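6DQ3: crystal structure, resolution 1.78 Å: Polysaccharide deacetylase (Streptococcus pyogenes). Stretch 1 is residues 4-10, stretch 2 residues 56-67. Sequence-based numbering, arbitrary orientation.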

# COMPACT_ATOMS: atom_id res chain seq x y z
N GLU A 4 9.81 -15.38 22.58
CA GLU A 4 9.66 -15.55 21.13
C GLU A 4 9.88 -14.23 20.40
O GLU A 4 9.16 -13.25 20.63
CB GLU A 4 8.28 -16.12 20.81
CG GLU A 4 8.09 -16.52 19.35
CD GLU A 4 6.72 -17.11 19.08
OE1 GLU A 4 6.58 -18.35 19.10
OE2 GLU A 4 5.77 -16.33 18.85
N THR A 5 10.88 -14.20 19.52
CA THR A 5 11.26 -12.96 18.85
C THR A 5 10.07 -12.35 18.12
O THR A 5 9.34 -13.06 17.42
CB THR A 5 12.39 -13.24 17.86
OG1 THR A 5 13.49 -13.86 18.53
CG2 THR A 5 12.85 -11.96 17.19
N PRO A 6 9.83 -11.04 18.26
CA PRO A 6 8.77 -10.40 17.48
C PRO A 6 9.03 -10.52 15.98
O PRO A 6 10.15 -10.32 15.52
CB PRO A 6 8.81 -8.93 17.94
CG PRO A 6 9.47 -8.97 19.28
CD PRO A 6 10.46 -10.10 19.21
N VAL A 7 7.98 -10.85 15.23
CA VAL A 7 8.15 -11.02 13.79
C VAL A 7 8.32 -9.66 13.13
O VAL A 7 7.85 -8.63 13.63
CB VAL A 7 6.97 -11.78 13.16
CG1 VAL A 7 6.89 -13.20 13.71
CG2 VAL A 7 5.67 -11.01 13.37
N LYS A 8 9.00 -9.65 11.99
CA LYS A 8 9.19 -8.46 11.18
C LYS A 8 8.68 -8.73 9.77
O LYS A 8 8.73 -9.86 9.27
CB LYS A 8 10.66 -8.04 11.15
CG LYS A 8 11.14 -7.45 12.48
CD LYS A 8 12.66 -7.30 12.50
CE LYS A 8 13.13 -6.68 13.80
NZ LYS A 8 14.62 -6.64 13.87
N ILE A 9 8.16 -7.69 9.13
CA ILE A 9 7.56 -7.80 7.81
C ILE A 9 7.99 -6.60 6.97
O ILE A 9 7.69 -5.45 7.35
CB ILE A 9 6.02 -7.87 7.89
CG1 ILE A 9 5.57 -9.13 8.62
CG2 ILE A 9 5.41 -7.81 6.50
CD1 ILE A 9 4.07 -9.20 8.83
N PRO A 10 8.68 -6.80 5.85
CA PRO A 10 8.94 -5.68 4.94
C PRO A 10 7.67 -5.27 4.21
O PRO A 10 7.00 -6.09 3.58
CB PRO A 10 10.00 -6.23 3.98
CG PRO A 10 9.78 -7.71 3.98
CD PRO A 10 9.29 -8.06 5.38
N GLU A 56 -3.58 -10.94 6.16
CA GLU A 56 -2.49 -11.81 6.59
C GLU A 56 -1.46 -11.03 7.40
O GLU A 56 -0.91 -11.56 8.38
CB GLU A 56 -1.86 -12.47 5.38
CG GLU A 56 -2.75 -13.53 4.74
CD GLU A 56 -2.18 -14.08 3.44
OE1 GLU A 56 -1.63 -13.28 2.65
OE2 GLU A 56 -2.29 -15.30 3.21
N VAL A 57 -1.19 -9.79 7.02
CA VAL A 57 -0.28 -8.95 7.81
C VAL A 57 -0.82 -8.79 9.22
O VAL A 57 -0.08 -8.93 10.21
CB VAL A 57 -0.08 -7.59 7.12
CG1 VAL A 57 0.69 -6.66 8.03
CG2 VAL A 57 0.63 -7.77 5.78
N TYR A 58 -2.11 -8.48 9.35
CA TYR A 58 -2.71 -8.30 10.67
C TYR A 58 -2.61 -9.58 11.49
O TYR A 58 -2.22 -9.55 12.66
CB TYR A 58 -4.17 -7.87 10.54
CG TYR A 58 -4.85 -7.66 11.87
CD1 TYR A 58 -4.47 -6.64 12.72
CD2 TYR A 58 -5.90 -8.49 12.27
CE1 TYR A 58 -5.09 -6.44 13.95
CE2 TYR A 58 -6.53 -8.30 13.50
CZ TYR A 58 -6.12 -7.27 14.33
OH TYR A 58 -6.74 -7.08 15.55
N ARG A 59 -2.99 -10.71 10.90
CA ARG A 59 -2.89 -11.98 11.61
C ARG A 59 -1.46 -12.23 12.05
O ARG A 59 -1.20 -12.62 13.20
CB ARG A 59 -3.39 -13.12 10.74
CG ARG A 59 -4.88 -13.40 10.87
CD ARG A 59 -5.24 -14.78 10.37
NE ARG A 59 -5.08 -14.92 8.92
CZ ARG A 59 -6.01 -14.58 8.03
NH1 ARG A 59 -7.17 -14.07 8.43
NH2 ARG A 59 -5.77 -14.74 6.73
N ALA A 60 -0.50 -12.01 11.15
CA ALA A 60 0.89 -12.31 11.46
C ALA A 60 1.40 -11.46 12.62
O ALA A 60 2.04 -11.96 13.55
CB ALA A 60 1.77 -12.10 10.23
N LEU A 61 1.13 -10.15 12.57
CA LEU A 61 1.61 -9.26 13.62
C LEU A 61 0.86 -9.48 14.93
O LEU A 61 1.45 -9.34 16.01
CB LEU A 61 1.49 -7.81 13.16
CG LEU A 61 2.43 -7.42 12.02
CD1 LEU A 61 2.11 -6.04 11.48
CD2 LEU A 61 3.89 -7.48 12.48
N SER A 62 -0.43 -9.83 14.86
CA SER A 62 -1.23 -10.02 16.06
C SER A 62 -0.91 -11.33 16.77
O SER A 62 -0.95 -11.39 18.00
CB SER A 62 -2.72 -9.99 15.70
OG SER A 62 -3.14 -8.71 15.27
N ASN A 63 -0.63 -12.39 16.01
CA ASN A 63 -0.32 -13.69 16.59
C ASN A 63 1.18 -13.95 16.64
O ASN A 63 1.60 -14.96 17.22
CB ASN A 63 -1.01 -14.80 15.78
CG ASN A 63 -2.51 -14.63 15.73
OD1 ASN A 63 -3.14 -14.21 16.69
ND2 ASN A 63 -3.10 -14.96 14.58
N ASN A 64 1.99 -13.08 16.04
CA ASN A 64 3.44 -13.20 16.02
C ASN A 64 3.90 -14.49 15.36
O ASN A 64 4.68 -15.27 15.92
CB ASN A 64 4.03 -13.08 17.43
CG ASN A 64 5.48 -12.65 17.42
OD1 ASN A 64 5.83 -11.64 16.82
ND2 ASN A 64 6.34 -13.44 18.06
N GLU A 65 3.43 -14.72 14.14
CA GLU A 65 3.84 -15.88 13.36
C GLU A 65 3.70 -15.56 11.88
O GLU A 65 2.73 -14.94 11.46
CB GLU A 65 3.01 -17.12 13.74
CG GLU A 65 1.50 -16.94 13.67
CD GLU A 65 0.75 -18.10 14.32
OE1 GLU A 65 1.40 -19.01 14.88
OE2 GLU A 65 -0.50 -18.09 14.27
N LEU A 66 4.69 -15.97 11.11
CA LEU A 66 4.64 -15.69 9.68
C LEU A 66 4.17 -16.92 8.90
O LEU A 66 4.46 -18.05 9.29
CB LEU A 66 6.02 -15.26 9.15
CG LEU A 66 6.62 -14.02 9.80
CD1 LEU A 66 8.00 -13.71 9.21
CD2 LEU A 66 5.73 -12.79 9.66
N PRO A 67 3.42 -16.73 7.81
CA PRO A 67 2.99 -17.89 7.02
C PRO A 67 4.09 -18.52 6.18
O PRO A 67 3.86 -19.59 5.60
CB PRO A 67 1.88 -17.31 6.12
CG PRO A 67 2.26 -15.87 5.96
CD PRO A 67 2.89 -15.46 7.28

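What fixes the extended segment against the end of the helix? The answer is the side chain of Asn64, the first residue to leave helical geometry, with a positive phi of 60°. Its CA-to-CB bond points sideways, but with chi1 at -158° (t) the amide end comes nearer to the other stretch and meets the backbone there. Asn64 OD1 accepts a hydrogen bond from Val7 N at 2.8 Å, while Asn64 ND2 donates to Thr5 O at 3.1 Å. An asparagine suits this place because one flat amide carries both a donor and an acceptor, matching the C=O of Thr5 and the N-H of Val7 on the two sides of Pro6. Pro6 itself has no N-H to satisfy; Pro6 CA lies 3.3 Å from Asn64 OD1, so the amide is packed closely against the backbone it bonds.

How does Glu4 join this arrangement? Its CB points toward the helix end, and chi1 and chi2, both t, extend the chain until the carboxylate reaches the same amide: Asn64 ND2 donates to Glu4 OE2 at 3.0 Å. The amide nitrogen thus serves two acceptors, Glu4 OE2 and Thr5 O, with N-H...acceptor angles of 156° and 160°. Glu4 OE2 also lies 3.3 Å from Asn64 O, but both atoms are acceptors and no bond joins them. An exposed position suits a charged residue, whose long side chain can lie along the edge of the contact.

Which bump does Val7 provide, and what hollow receives it? Val7 points toward the second stretch and fits into the bend where the helix gives way to loop, with 100 Å² of its surface covered. Val7 CG2 sits 3.8 Å from Ala60 O and 4.1 Å from Leu61 CD2, while Val7 CG1 lies 3.8 Å from Glu65 N. Val7 CB meets Leu66 CD2 at 3.8 Å. Ala60 O accepts a backbone hydrogen bond from Glu65 N at 3.1 Å and a weak one from Asn64 N at 2.7 Å, so the valine methyls lie against a polar backbone already paired with itself. The short, branched side chain spreads its two methyls across this bend without needing to reach far.

Where does Ile9 go, two residues further along? Lys8 turns its CB away, leaving its extended side chain exposed, and Ile9 turns back toward the helix and is buried. With chi1 m and chi2 t, Ile9 CD1 reaches a shallow hollow over Ala60, 4.0 Å from Ala60 CB, 4.0 Å from Leu61 CG and 4.3 Å from Val57 CG1. The small methyl of Ala60 lets the isoleucine tip come close to the helix. Leu66 adds a further apolar surface: Leu66 CD2 lies 3.8 Å from Ile9 CG1 as well as near Val7, linking the two bumps. In all, the two stretches bury 479 Å² between them, an apolar patch beside a polar clasp.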